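N-acetylmuramoyl-L-alanine amidase domain-containing protein SAOUHSC_02979 (Staphylococcus aureus, PDB 5T1Q) probably hydrolyses amide bonds of bacterial cell-wall peptidoglycan as a secreted amidase, this chain holding its glucosaminidase-like and CHAP domains. Local coordinates at residues 61-72 / 213-223. Numbering follows the deposited sequence.
Sequences RQFVKSIAKDAH and DERMPDLDKYE
His72 NE2 donates to Asp213 O over 2.8 Å; the N-H...O angle of 135° shows a bent bond, although the donor lies nearly in line with the carbonyl C=O. The imidazole's CG is anti to the backbone N (chi1 174°), which carries the ring to the loop. Selenomethionine Met216 packs over one face, its CB 3.6 Å from the centroid of the His72 ring, a CH-pi contact.

At the other end Lys65 NZ forms a salt bridge with Glu223 OE2 at 3.3 Å, whose hydrogen bond is weak. The straight lysine chain runs square to the glutamate side chain. A water joins Leu219 O, at 2.8 Å from its oxygen, and Glu223 N within the same segment, and reaches the helix only by a weak bond from Lys65 NZ. Arg61 passes Glu223 as well, but its guanidinium plane stands 89° from the carboxylate and its salt bridge goes to Asp56.

Between these ends, Ala68 CB meets Leu219 CD2 at 3.9 Å and also touches Met216 CE, while Val64 CG1 lies 3.7 Å from Tyr222 CZ. Tyr222 OH is hydrogen-bonded to Tyr206 O. The loop and the start of helix 222-225 thus line one flank of helix 58-78, probably part of the glucosaminidase-like portion of the chain, while Phe63, Val64 and Ala71 of that helix pack on helix 82-93.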
loop_
_atom_site.group_PDB
_atom_site.type_symbol
_atom_site.label_atom_id
_atom_site.label_comp_id
_atom_site.label_asym_id
_atom_site.label_seq_id
_atom_site.Cartn_x
_atom_site.Cartn_y
_atom_site.Cartn_z
ATOM N N ARG A 61 -5.747 13.347 -3.690
ATOM C CA ARG A 61 -6.280 14.399 -4.576
ATOM C C ARG A 61 -5.277 15.549 -4.718
ATOM O O ARG A 61 -4.992 15.991 -5.825
ATOM C CB ARG A 61 -7.598 14.940 -4.026
ATOM C CG ARG A 61 -8.797 14.001 -4.147
ATOM C CD ARG A 61 -9.866 14.391 -3.132
ATOM N NE ARG A 61 -11.232 14.070 -3.541
ATOM C CZ ARG A 61 -11.792 12.860 -3.527
ATOM N NH1 ARG A 61 -13.064 12.732 -3.904
ATOM N NH2 ARG A 61 -11.102 11.779 -3.157
ATOM N N GLN A 62 -4.742 16.024 -3.597
ATOM C CA GLN A 62 -3.756 17.105 -3.623
ATOM C C GLN A 62 -2.425 16.653 -4.266
ATOM O O GLN A 62 -1.775 17.430 -4.955
ATOM C CB GLN A 62 -3.529 17.668 -2.217
ATOM C CG GLN A 62 -4.773 18.302 -1.602
ATOM C CD GLN A 62 -5.287 19.503 -2.393
ATOM O OE1 GLN A 62 -4.511 20.360 -2.841
ATOM N NE2 GLN A 62 -6.601 19.578 -2.553
ATOM N N PHE A 63 -2.037 15.398 -4.051
ATOM C CA PHE A 63 -0.816 14.869 -4.663
ATOM C C PHE A 63 -0.967 14.826 -6.191
ATOM O O PHE A 63 -0.030 15.134 -6.921
ATOM C CB PHE A 63 -0.497 13.483 -4.099
ATOM C CG PHE A 63 0.665 12.814 -4.757
ATOM C CD1 PHE A 63 1.969 13.173 -4.426
ATOM C CD2 PHE A 63 0.463 11.809 -5.701
ATOM C CE1 PHE A 63 3.052 12.541 -5.029
ATOM C CE2 PHE A 63 1.543 11.174 -6.304
ATOM C CZ PHE A 63 2.836 11.544 -5.970
ATOM N N VAL A 64 -2.149 14.445 -6.664
ATOM C CA VAL A 64 -2.426 14.429 -8.092
ATOM C C VAL A 64 -2.253 15.840 -8.669
ATOM O O VAL A 64 -1.639 16.002 -9.723
ATOM C CB VAL A 64 -3.842 13.881 -8.398
ATOM C CG1 VAL A 64 -4.237 14.144 -9.844
ATOM C CG2 VAL A 64 -3.910 12.389 -8.107
ATOM N N LYS A 65 -2.773 16.853 -7.970
ATOM C CA LYS A 65 -2.653 18.243 -8.441
ATOM C C LYS A 65 -1.215 18.750 -8.427
ATOM O O LYS A 65 -0.855 19.582 -9.243
ATOM C CB LYS A 65 -3.510 19.194 -7.609
ATOM C CG LYS A 65 -5.009 18.987 -7.729
ATOM C CD LYS A 65 -5.722 19.992 -6.832
ATOM C CE LYS A 65 -7.227 19.814 -6.819
ATOM N NZ LYS A 65 -7.879 20.832 -5.935
ATOM N N SER A 66 -0.402 18.248 -7.502
ATOM C CA SER A 66 1.000 18.667 -7.408
ATOM C C SER A 66 1.847 18.197 -8.595
ATOM O O SER A 66 2.913 18.758 -8.828
ATOM C CB SER A 66 1.656 18.148 -6.123
ATOM O OG SER A 66 1.891 16.746 -6.195
ATOM N N ILE A 67 1.389 17.171 -9.325
ATOM C CA ILE A 67 2.154 16.630 -10.468
ATOM C C ILE A 67 1.375 16.394 -11.767
ATOM O O ILE A 67 1.974 15.977 -12.758
ATOM C CB ILE A 67 2.852 15.296 -10.095
ATOM C CG1 ILE A 67 1.824 14.187 -9.820
ATOM C CG2 ILE A 67 3.784 15.498 -8.909
ATOM C CD1 ILE A 67 2.441 12.835 -9.575
ATOM N N ALA A 68 0.066 16.663 -11.785
ATOM C CA ALA A 68 -0.736 16.423 -13.000
ATOM C C ALA A 68 -0.246 17.232 -14.209
ATOM O O ALA A 68 -0.271 16.733 -15.338
ATOM C CB ALA A 68 -2.213 16.708 -12.748
ATOM N N LYS A 69 0.205 18.464 -13.965
ATOM C CA LYS A 69 0.690 19.307 -15.055
ATOM C C LYS A 69 1.973 18.744 -15.657
ATOM O O LYS A 69 2.071 18.599 -16.869
ATOM C CB LYS A 69 0.898 20.763 -14.621
ATOM C CG LYS A 69 1.341 21.645 -15.777
ATOM C CD LYS A 69 1.497 23.106 -15.404
ATOM C CE LYS A 69 2.019 23.879 -16.597
ATOM N NZ LYS A 69 2.347 25.282 -16.247
ATOM N N ASP A 70 2.953 18.438 -14.811
ATOM C CA ASP A 70 4.226 17.893 -15.292
ATOM C C ASP A 70 4.030 16.519 -15.948
ATOM O O ASP A 70 4.654 16.231 -16.969
ATOM C CB ASP A 70 5.279 17.852 -14.173
ATOM C CG ASP A 70 5.774 19.252 -13.761
ATOM O OD1 ASP A 70 5.692 20.197 -14.575
ATOM O OD2 ASP A 70 6.284 19.399 -12.625
ATOM N N ALA A 71 3.144 15.698 -15.382
ATOM C CA ALA A 71 2.842 14.370 -15.952
ATOM C C ALA A 71 2.166 14.494 -17.315
ATOM O O ALA A 71 2.455 13.716 -18.228
ATOM C CB ALA A 71 1.973 13.562 -15.013
ATOM N N HIS A 72 1.269 15.473 -17.450
ATOM C CA HIS A 72 0.593 15.725 -18.731
ATOM C C HIS A 72 1.569 16.097 -19.859
ATOM O O HIS A 72 1.503 15.529 -20.945
ATOM C CB HIS A 72 -0.455 16.830 -18.600
ATOM C CG HIS A 72 -1.061 17.226 -19.907
ATOM N ND1 HIS A 72 -0.589 18.287 -20.652
ATOM C CD2 HIS A 72 -2.054 16.667 -20.636
ATOM C CE1 HIS A 72 -1.287 18.383 -21.768
ATOM N NE2 HIS A 72 -2.184 17.413 -21.783
ATOM N N ASP A 213 -4.963 13.289 -22.794
ATOM C CA ASP A 213 -5.254 14.002 -24.035
ATOM C C ASP A 213 -4.361 15.222 -24.259
ATOM O O ASP A 213 -3.639 15.662 -23.358
ATOM C CB ASP A 213 -6.740 14.391 -24.064
ATOM C CG ASP A 213 -7.663 13.175 -24.075
ATOM O OD1 ASP A 213 -7.222 12.081 -24.488
ATOM O OD2 ASP A 213 -8.839 13.319 -23.692
ATOM N N GLU A 214 -4.454 15.764 -25.478
ATOM C CA GLU A 214 -3.644 16.895 -25.941
ATOM C C GLU A 214 -3.751 18.113 -25.035
ATOM O O GLU A 214 -2.740 18.614 -24.541
ATOM C CB GLU A 214 -4.034 17.282 -27.382
ATOM C CG GLU A 214 -3.698 16.244 -28.458
ATOM C CD GLU A 214 -4.378 14.885 -28.265
ATOM O OE1 GLU A 214 -5.402 14.805 -27.539
ATOM O OE2 GLU A 214 -3.879 13.891 -28.848
ATOM N N ARG A 215 -4.969 18.604 -24.838
ATOM C CA ARG A 215 -5.169 19.744 -23.964
ATOM C C ARG A 215 -5.485 19.230 -22.581
ATOM O O ARG A 215 -6.293 18.312 -22.411
ATOM C CB ARG A 215 -6.274 20.680 -24.465
ATOM C CG ARG A 215 -6.019 21.235 -25.871
ATOM C CD ARG A 215 -6.589 22.636 -26.058
ATOM N NE ARG A 215 -7.982 22.766 -25.620
ATOM C CZ ARG A 215 -8.674 23.906 -25.633
ATOM N NH1 ARG A 215 -9.935 23.917 -25.206
ATOM N NH2 ARG A 215 -8.120 25.039 -26.067
HETATM N N MSE A 216 -4.819 19.807 -21.591
HETATM C CA MSE A 216 -5.053 19.413 -20.232
HETATM C C MSE A 216 -6.216 20.191 -19.693
HETATM O O MSE A 216 -6.365 21.368 -20.025
HETATM C CB MSE A 216 -3.843 19.719 -19.394
HETATM C CG MSE A 216 -3.854 18.734 -18.237
HETATM SE SE MSE A 216 -2.464 19.345 -17.038
HETATM C CE MSE A 216 -3.487 19.452 -15.359
ATOM N N PRO A 217 -7.045 19.569 -18.852
ATOM C CA PRO A 217 -8.184 20.291 -18.275
ATOM C C PRO A 217 -7.794 21.259 -17.169
ATOM O O PRO A 217 -6.619 21.359 -16.796
ATOM C CB PRO A 217 -9.058 19.179 -17.678
ATOM C CG PRO A 217 -8.703 17.962 -18.429
ATOM C CD PRO A 217 -7.262 18.107 -18.822
ATOM N N ASP A 218 -8.810 21.937 -16.643
ATOM C CA ASP A 218 -8.655 22.869 -15.545
ATOM C C ASP A 218 -8.597 22.053 -14.250
ATOM O O ASP A 218 -9.506 21.269 -13.960
ATOM C CB ASP A 218 -9.843 23.848 -15.543
ATOM C CG ASP A 218 -9.797 24.869 -14.398
ATOM O OD1 ASP A 218 -8.859 24.855 -13.575
ATOM O OD2 ASP A 218 -10.727 25.700 -14.327
ATOM N N LEU A 219 -7.513 22.219 -13.494
ATOM C CA LEU A 219 -7.348 21.530 -12.211
ATOM C C LEU A 219 -8.349 21.999 -11.145
ATOM O O LEU A 219 -8.563 21.300 -10.158
ATOM C CB LEU A 219 -5.928 21.709 -11.675
ATOM C CG LEU A 219 -4.799 21.004 -12.412
ATOM C CD1 LEU A 219 -3.471 21.456 -11.830
ATOM C CD2 LEU A 219 -4.949 19.486 -12.321
ATOM N N ASP A 220 -8.946 23.177 -11.327
ATOM C CA ASP A 220 -9.953 23.660 -10.367
ATOM C C ASP A 220 -11.260 22.844 -10.432
ATOM O O ASP A 220 -12.033 22.854 -9.471
ATOM C CB ASP A 220 -10.227 25.161 -10.541
ATOM C CG ASP A 220 -9.013 26.025 -10.192
ATOM O OD1 ASP A 220 -7.892 25.480 -10.059
ATOM O OD2 ASP A 220 -9.177 27.255 -10.064
ATOM N N LYS A 221 -11.498 22.151 -11.555
ATOM C CA LYS A 221 -12.672 21.270 -11.702
ATOM C C LYS A 221 -12.295 19.776 -11.626
ATOM O O LYS A 221 -13.095 18.903 -11.991
ATOM C CB LYS A 221 -13.443 21.553 -13.003
ATOM C CG LYS A 221 -12.707 21.244 -14.304
ATOM C CD LYS A 221 -13.654 21.186 -15.505
ATOM C CE LYS A 221 -14.433 22.478 -15.743
ATOM N NZ LYS A 221 -13.551 23.639 -16.055
ATOM N N TYR A 222 -11.088 19.483 -11.142
ATOM C CA TYR A 222 -10.641 18.096 -11.041
ATOM C C TYR A 222 -11.403 17.305 -9.979
ATOM O O TYR A 222 -11.919 16.228 -10.261
ATOM C CB TYR A 222 -9.138 18.013 -10.760
ATOM C CG TYR A 222 -8.702 16.611 -10.426
ATOM C CD1 TYR A 222 -8.792 15.589 -11.371
ATOM C CD2 TYR A 222 -8.216 16.295 -9.161
ATOM C CE1 TYR A 222 -8.412 14.293 -11.060
ATOM C CE2 TYR A 222 -7.826 15.009 -8.850
ATOM C CZ TYR A 222 -7.925 14.012 -9.803
ATOM O OH TYR A 222 -7.536 12.740 -9.475
ATOM N N GLU A 223 -11.474 17.833 -8.762
ATOM C CA GLU A 223 -12.170 17.121 -7.687
ATOM C C GLU A 223 -13.641 16.852 -8.006
ATOM O O GLU A 223 -14.214 15.882 -7.526
ATOM C CB GLU A 223 -12.002 17.827 -6.343
ATOM C CG GLU A 223 -10.556 17.826 -5.858
ATOM C CD GLU A 223 -10.397 18.195 -4.390
ATOM O OE1 GLU A 223 -11.376 18.074 -3.618
ATOM O OE2 GLU A 223 -9.272 18.578 -3.999
HETATM O O HOH W 1 -10.300 20.434 -8.195
#